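Local coordinates for protein OS-9 homolog (Saccharomyces cerevisiae, PDB 2YMA) that acts as a dimeric endoplasmic reticulum lectin that targets misfolded lumenal glycoproteins for degradation, the piece here being its dimerization domain, at residues 12-17 and 34-39; 45-50 and 98-103. All coordinates share one frame; numbering follows the deposited sequence.

How the contacts relate
Contact 1 and contact 2 follow one another along the chain and both reach the same mixed sheet of the dimerization domain, with centres about 17 Å apart. Contact 1 is a surface contact between two strands of the sheet that are not neighbours, whereas contact 2 is partly buried and ties the loop leading to helix 52-67 onto strand 98-106. Their chemistry follows this placing: a tyrosine meeting a carbonyl oxygen and a lysine chain in the first, aliphatic groups over an indole face in the second. Leu37 and Val39, whose side chains also meet helix 52-67, join the two, Val39 CG2 lying 4.1 Å from Trp47 CZ2 and Leu37 CD1 4.2 Å from Leu102 CD1.

Contact 1: 12-17 and 34-39; sequences TKYEPI and RDKLMV
Tyr14 reaches Arg34 and Lys36 in a small surface contact that bridges two strands which are not neighbours in the sheet. Strand 23-28 runs between them, and Tyr14 and Asp35, the closest pair of backbone positions, have CA atoms 8.7 Å apart. The tyrosine spans this gap with its ring. CE1 lies 3.9 Å from Arg34 O, and this carbonyl oxygen sits at the ring edge, near the ring plane. The phenol oxygen Tyr14 OH is 3.9 Å from Lys36 CE, a van der Waals approach to the aliphatic part of the lysine. The two side chains cross at about a right angle.

Strands 14-20, 23-28 and 36-39 form an antiparallel meander, so the outer two run in the same direction. Tyr14, Pro16, Lys36 and Met38 project from one face of it, where Tyr14 also touches Pro28 and Pro16 touches Leu26, both of strand 23-28. Leu37 and Val39 turn to the opposite face and meet Phe58 of helix 52-67. Further along the face that carries Tyr14 the side chains draw apart, Pro16 CB being 5.0 Å from Met38 CE.

In Lys36, CG stands anti to the carbonyl carbon (chi1 -82°) and the rest of the chain is extended, which carries NZ past the phenol to a salt bridge with Asp96. Arg34 offers the tyrosine its backbone alone; its guanidinium group points elsewhere, to the carbonyl oxygens of Asn123 and Asn126 and to a salt bridge with Glu90.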
loop_
_atom_site.group_PDB
_atom_site.type_symbol
_atom_site.label_atom_id
_atom_site.label_comp_id
_atom_site.label_asym_id
_atom_site.label_seq_id
_atom_site.Cartn_x
_atom_site.Cartn_y
_atom_site.Cartn_z
ATOM N N THR A 12 -22.730 4.627 17.191
ATOM C CA THR A 12 -21.273 4.697 17.304
ATOM C C THR A 12 -20.628 4.992 15.948
ATOM O O THR A 12 -21.247 4.788 14.897
ATOM C CB THR A 12 -20.698 3.375 17.860
ATOM O OG1 THR A 12 -21.344 3.055 19.097
ATOM C CG2 THR A 12 -19.197 3.494 18.109
ATOM N N LYS A 13 -19.388 5.477 15.974
ATOM C CA LYS A 13 -18.642 5.734 14.746
ATOM C C LYS A 13 -18.362 4.431 14.006
ATOM O O LYS A 13 -18.538 4.341 12.793
ATOM C CB LYS A 13 -17.325 6.446 15.054
ATOM N N TYR A 14 -17.948 3.416 14.756
ATOM C CA TYR A 14 -17.530 2.152 14.174
ATOM C C TYR A 14 -18.348 1.007 14.734
ATOM O O TYR A 14 -18.614 0.957 15.934
ATOM C CB TYR A 14 -16.047 1.883 14.477
ATOM C CG TYR A 14 -15.046 2.780 13.764
ATOM C CD1 TYR A 14 -14.662 2.520 12.456
ATOM C CD2 TYR A 14 -14.457 3.861 14.415
ATOM C CE1 TYR A 14 -13.743 3.321 11.807
ATOM C CE2 TYR A 14 -13.530 4.670 13.770
ATOM C CZ TYR A 14 -13.177 4.394 12.465
ATOM O OH TYR A 14 -12.261 5.188 11.805
ATOM N N GLU A 15 -18.741 0.088 13.857
ATOM C CA GLU A 15 -19.341 -1.176 14.268
ATOM C C GLU A 15 -18.286 -2.279 14.262
ATOM O O GLU A 15 -17.693 -2.568 13.221
ATOM C CB GLU A 15 -20.493 -1.552 13.338
ATOM C CG GLU A 15 -21.733 -0.680 13.493
ATOM C CD GLU A 15 -22.341 -0.780 14.884
ATOM O OE1 GLU A 15 -22.250 -1.867 15.509
ATOM O OE2 GLU A 15 -22.902 0.233 15.353
ATOM N N PRO A 16 -18.042 -2.896 15.428
ATOM C CA PRO A 16 -17.025 -3.946 15.548
ATOM C C PRO A 16 -17.574 -5.314 15.178
ATOM O O PRO A 16 -18.632 -5.683 15.646
ATOM C CB PRO A 16 -16.657 -3.920 17.039
ATOM C CG PRO A 16 -17.691 -3.020 17.713
ATOM C CD PRO A 16 -18.744 -2.679 16.701
ATOM N N ILE A 17 -16.854 -6.041 14.332
ATOM C CA ILE A 17 -17.229 -7.389 13.942
ATOM C C ILE A 17 -16.073 -8.326 14.290
ATOM O O ILE A 17 -14.936 -8.138 13.843
ATOM C CB ILE A 17 -17.513 -7.469 12.431
ATOM C CG1 ILE A 17 -18.662 -6.527 12.052
ATOM C CG2 ILE A 17 -17.799 -8.905 12.013
ATOM C CD1 ILE A 17 -18.847 -6.360 10.546
ATOM N N ARG A 34 -12.377 4.746 6.272
ATOM C CA ARG A 34 -11.831 3.412 6.041
ATOM C C ARG A 34 -11.941 2.443 7.200
ATOM O O ARG A 34 -12.032 2.834 8.360
ATOM C CB ARG A 34 -10.395 3.468 5.526
ATOM C CG ARG A 34 -9.507 4.348 6.306
ATOM C CD ARG A 34 -8.097 4.352 5.749
ATOM N NE ARG A 34 -7.195 4.865 6.777
ATOM C CZ ARG A 34 -6.749 6.110 6.815
ATOM N NH1 ARG A 34 -7.079 6.961 5.856
ATOM N NH2 ARG A 34 -5.958 6.502 7.799
ATOM N N ASP A 35 -11.947 1.162 6.851
ATOM C CA ASP A 35 -12.013 0.088 7.815
ATOM C C ASP A 35 -10.708 0.061 8.618
ATOM O O ASP A 35 -9.658 0.403 8.093
ATOM C CB ASP A 35 -12.259 -1.243 7.085
ATOM C CG ASP A 35 -13.576 -1.248 6.270
ATOM O OD1 ASP A 35 -14.621 -0.777 6.777
ATOM O OD2 ASP A 35 -13.574 -1.741 5.120
ATOM N N LYS A 36 -10.802 -0.302 9.898
ATOM C CA LYS A 36 -9.658 -0.474 10.790
ATOM C C LYS A 36 -9.715 -1.882 11.350
ATOM O O LYS A 36 -10.736 -2.561 11.227
ATOM C CB LYS A 36 -9.776 0.430 12.019
ATOM C CG LYS A 36 -9.358 1.855 11.884
ATOM C CD LYS A 36 -9.381 2.472 13.284
ATOM C CE LYS A 36 -8.898 3.905 13.278
ATOM N NZ LYS A 36 -8.988 4.498 14.634
ATOM N N LEU A 37 -8.639 -2.290 12.019
ATOM C CA LEU A 37 -8.623 -3.537 12.783
ATOM C C LEU A 37 -8.286 -3.245 14.244
ATOM O O LEU A 37 -7.446 -2.386 14.547
ATOM C CB LEU A 37 -7.590 -4.523 12.225
ATOM C CG LEU A 37 -7.819 -5.021 10.798
ATOM C CD1 LEU A 37 -6.629 -5.820 10.302
ATOM C CD2 LEU A 37 -9.137 -5.791 10.656
ATOM N N MET A 38 -8.924 -3.973 15.153
ATOM C CA MET A 38 -8.667 -3.769 16.576
ATOM C C MET A 38 -8.254 -5.039 17.306
ATOM O O MET A 38 -8.969 -6.051 17.294
ATOM C CB MET A 38 -9.880 -3.168 17.278
ATOM C CG MET A 38 -9.635 -2.950 18.760
ATOM S SD MET A 38 -11.082 -2.301 19.613
ATOM C CE MET A 38 -12.229 -3.675 19.440
ATOM N N VAL A 39 -7.104 -4.963 17.964
ATOM C CA VAL A 39 -6.576 -6.100 18.704
ATOM C C VAL A 39 -6.966 -5.964 20.164
ATOM O O VAL A 39 -6.754 -4.914 20.771
ATOM C CB VAL A 39 -5.042 -6.193 18.570
ATOM C CG1 VAL A 39 -4.503 -7.349 19.395
ATOM C CG2 VAL A 39 -4.668 -6.373 17.108
#

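Contact 2: 45-50 and 98-103; sequences SNWDEI and FQTTLS
Gln99 meets Trp47 near the start of strand 98-106, its CB lying over the five-membered ring of the indole as a CH-pi contact, 3.8 Å from the centroid and 22° off the ring normal. The side chains cross at about a right angle, and Gln99 CG stays on the same side of the indole plane, just beyond the rim, 4.0 Å from Trp47 NE1. Thr100 follows on the same indole face, its CG2 standing 4.0 Å from the centroid of the six-membered ring. With OG1 anti to the backbone N (chi1 -168°), the methyl CG2 falls between the N and the carbonyl carbon, which points it at Trp47 CE3 and CZ3. Two successive strand residues can share one face because Gln99 and Thr100 together oppose Val91 in a classic beta bulge. Beyond them, Leu102 packs on Phe116 and Trp87, while Ser103 touches Leu130 of the second subunit.

Across from the strand, Trp47 sits in a loop shaped by an Asx turn: Asn46 OD1 accepts from Asp48 N at 2.8 Å, and also from Glu49 N, which comes from above the carbonyl plane. Tyr54 and Phe116 meet the indole edge-to-face. The interaction with the strand is thus carried by aliphatic groups against an aromatic face, consistent with dispersion and the shielding of nonpolar surface, more than directional polar bonds, holding Trp47 against the strand.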
loop_
_atom_site.group_PDB
_atom_site.type_symbol
_atom_site.label_atom_id
_atom_site.label_comp_id
_atom_site.label_asym_id
_atom_site.label_seq_id
_atom_site.Cartn_x
_atom_site.Cartn_y
_atom_site.Cartn_z
ATOM N N SER A 45 0.044 -7.375 22.641
ATOM C CA SER A 45 0.043 -6.004 23.145
ATOM C C SER A 45 1.327 -5.261 22.772
ATOM O O SER A 45 1.332 -4.031 22.612
ATOM C CB SER A 45 -0.147 -6.014 24.663
ATOM O OG SER A 45 0.750 -6.922 25.280
ATOM N N ASN A 46 2.403 -6.028 22.618
ATOM C CA ASN A 46 3.734 -5.485 22.372
ATOM C C ASN A 46 4.188 -5.694 20.935
ATOM O O ASN A 46 4.580 -6.798 20.554
ATOM C CB ASN A 46 4.735 -6.131 23.333
ATOM C CG ASN A 46 6.159 -5.653 23.115
ATOM O OD1 ASN A 46 6.602 -5.437 21.980
ATOM N ND2 ASN A 46 6.890 -5.491 24.210
ATOM N N TRP A 47 4.170 -4.622 20.149
ATOM C CA TRP A 47 4.426 -4.716 18.710
ATOM C C TRP A 47 5.887 -4.561 18.290
ATOM O O TRP A 47 6.194 -4.402 17.106
ATOM C CB TRP A 47 3.497 -3.773 17.933
ATOM C CG TRP A 47 2.116 -4.327 17.925
ATOM C CD1 TRP A 47 1.152 -4.153 18.882
ATOM C CD2 TRP A 47 1.558 -5.215 16.948
ATOM N NE1 TRP A 47 0.020 -4.864 18.547
ATOM C CE2 TRP A 47 0.243 -5.523 17.362
ATOM C CE3 TRP A 47 2.043 -5.782 15.760
ATOM C CZ2 TRP A 47 -0.597 -6.365 16.628
ATOM C CZ3 TRP A 47 1.200 -6.620 15.027
ATOM C CH2 TRP A 47 -0.102 -6.899 15.466
ATOM N N ASP A 48 6.783 -4.631 19.266
ATOM C CA ASP A 48 8.203 -4.717 18.976
ATOM C C ASP A 48 8.559 -6.179 18.748
ATOM O O ASP A 48 8.981 -6.571 17.654
ATOM C CB ASP A 48 9.008 -4.133 20.131
ATOM C CG ASP A 48 8.783 -2.644 20.293
ATOM O OD1 ASP A 48 8.796 -1.924 19.269
ATOM O OD2 ASP A 48 8.587 -2.192 21.440
ATOM N N GLU A 49 8.363 -6.983 19.787
ATOM C CA GLU A 49 8.532 -8.427 19.678
ATOM C C GLU A 49 7.325 -9.099 18.986
ATOM O O GLU A 49 6.472 -9.688 19.644
ATOM C CB GLU A 49 8.777 -9.036 21.063
ATOM N N ILE A 50 7.271 -8.998 17.657
ATOM C CA ILE A 50 6.256 -9.674 16.848
ATOM C C ILE A 50 6.671 -11.111 16.553
ATOM O O ILE A 50 7.609 -11.338 15.792
ATOM C CB ILE A 50 6.048 -8.953 15.491
ATOM C CG1 ILE A 50 5.478 -7.558 15.711
ATOM C CG2 ILE A 50 5.114 -9.741 14.587
ATOM C CD1 ILE A 50 5.307 -6.791 14.451
ATOM N N PHE A 98 -2.753 3.692 17.782
ATOM C CA PHE A 98 -2.072 3.037 16.660
ATOM C C PHE A 98 -0.996 2.055 17.127
ATOM O O PHE A 98 -0.164 2.385 17.967
ATOM C CB PHE A 98 -1.467 4.098 15.731
ATOM C CG PHE A 98 -0.749 3.532 14.524
ATOM C CD1 PHE A 98 -1.442 3.254 13.351
ATOM C CD2 PHE A 98 0.621 3.296 14.559
ATOM C CE1 PHE A 98 -0.782 2.744 12.236
ATOM C CE2 PHE A 98 1.282 2.784 13.454
ATOM C CZ PHE A 98 0.581 2.507 12.288
ATOM N N GLN A 99 -1.025 0.841 16.581
ATOM C CA GLN A 99 -0.055 -0.196 16.941
ATOM C C GLN A 99 0.855 -0.506 15.759
ATOM O O GLN A 99 2.059 -0.667 15.917
ATOM C CB GLN A 99 -0.773 -1.487 17.381
ATOM C CG GLN A 99 -1.796 -1.296 18.485
ATOM C CD GLN A 99 -1.174 -0.731 19.755
ATOM O OE1 GLN A 99 -1.705 0.202 20.360
ATOM N NE2 GLN A 99 -0.044 -1.299 20.163
ATOM N N THR A 100 0.261 -0.608 14.573
ATOM C CA THR A 100 0.999 -0.919 13.356
ATOM C C THR A 100 0.056 -0.802 12.171
ATOM O O THR A 100 -1.158 -0.687 12.335
ATOM C CB THR A 100 1.569 -2.361 13.369
ATOM O OG1 THR A 100 2.512 -2.512 12.302
ATOM C CG2 THR A 100 0.441 -3.406 13.198
ATOM N N THR A 101 0.621 -0.834 10.975
ATOM C CA THR A 101 -0.188 -0.897 9.774
ATOM C C THR A 101 -0.106 -2.325 9.240
ATOM O O THR A 101 0.978 -2.917 9.165
ATOM C CB THR A 101 0.250 0.169 8.723
ATOM O OG1 THR A 101 -0.153 1.476 9.168
ATOM C CG2 THR A 101 -0.388 -0.095 7.383
ATOM N N LEU A 102 -1.265 -2.893 8.922
ATOM C CA LEU A 102 -1.320 -4.221 8.334
ATOM C C LEU A 102 -1.341 -4.081 6.819
ATOM O O LEU A 102 -2.154 -3.348 6.256
ATOM C CB LEU A 102 -2.562 -4.973 8.826
ATOM C CG LEU A 102 -2.737 -6.489 8.627
ATOM C CD1 LEU A 102 -3.677 -6.763 7.516
ATOM C CD2 LEU A 102 -1.433 -7.227 8.392
ATOM N N SER A 103 -0.414 -4.765 6.169
ATOM C CA SER A 103 -0.408 -4.853 4.722
ATOM C C SER A 103 -0.839 -6.256 4.323
ATOM O O SER A 103 -0.217 -7.240 4.730
ATOM C CB SER A 103 0.998 -4.558 4.183
ATOM O OG SER A 103 1.080 -4.797 2.787
#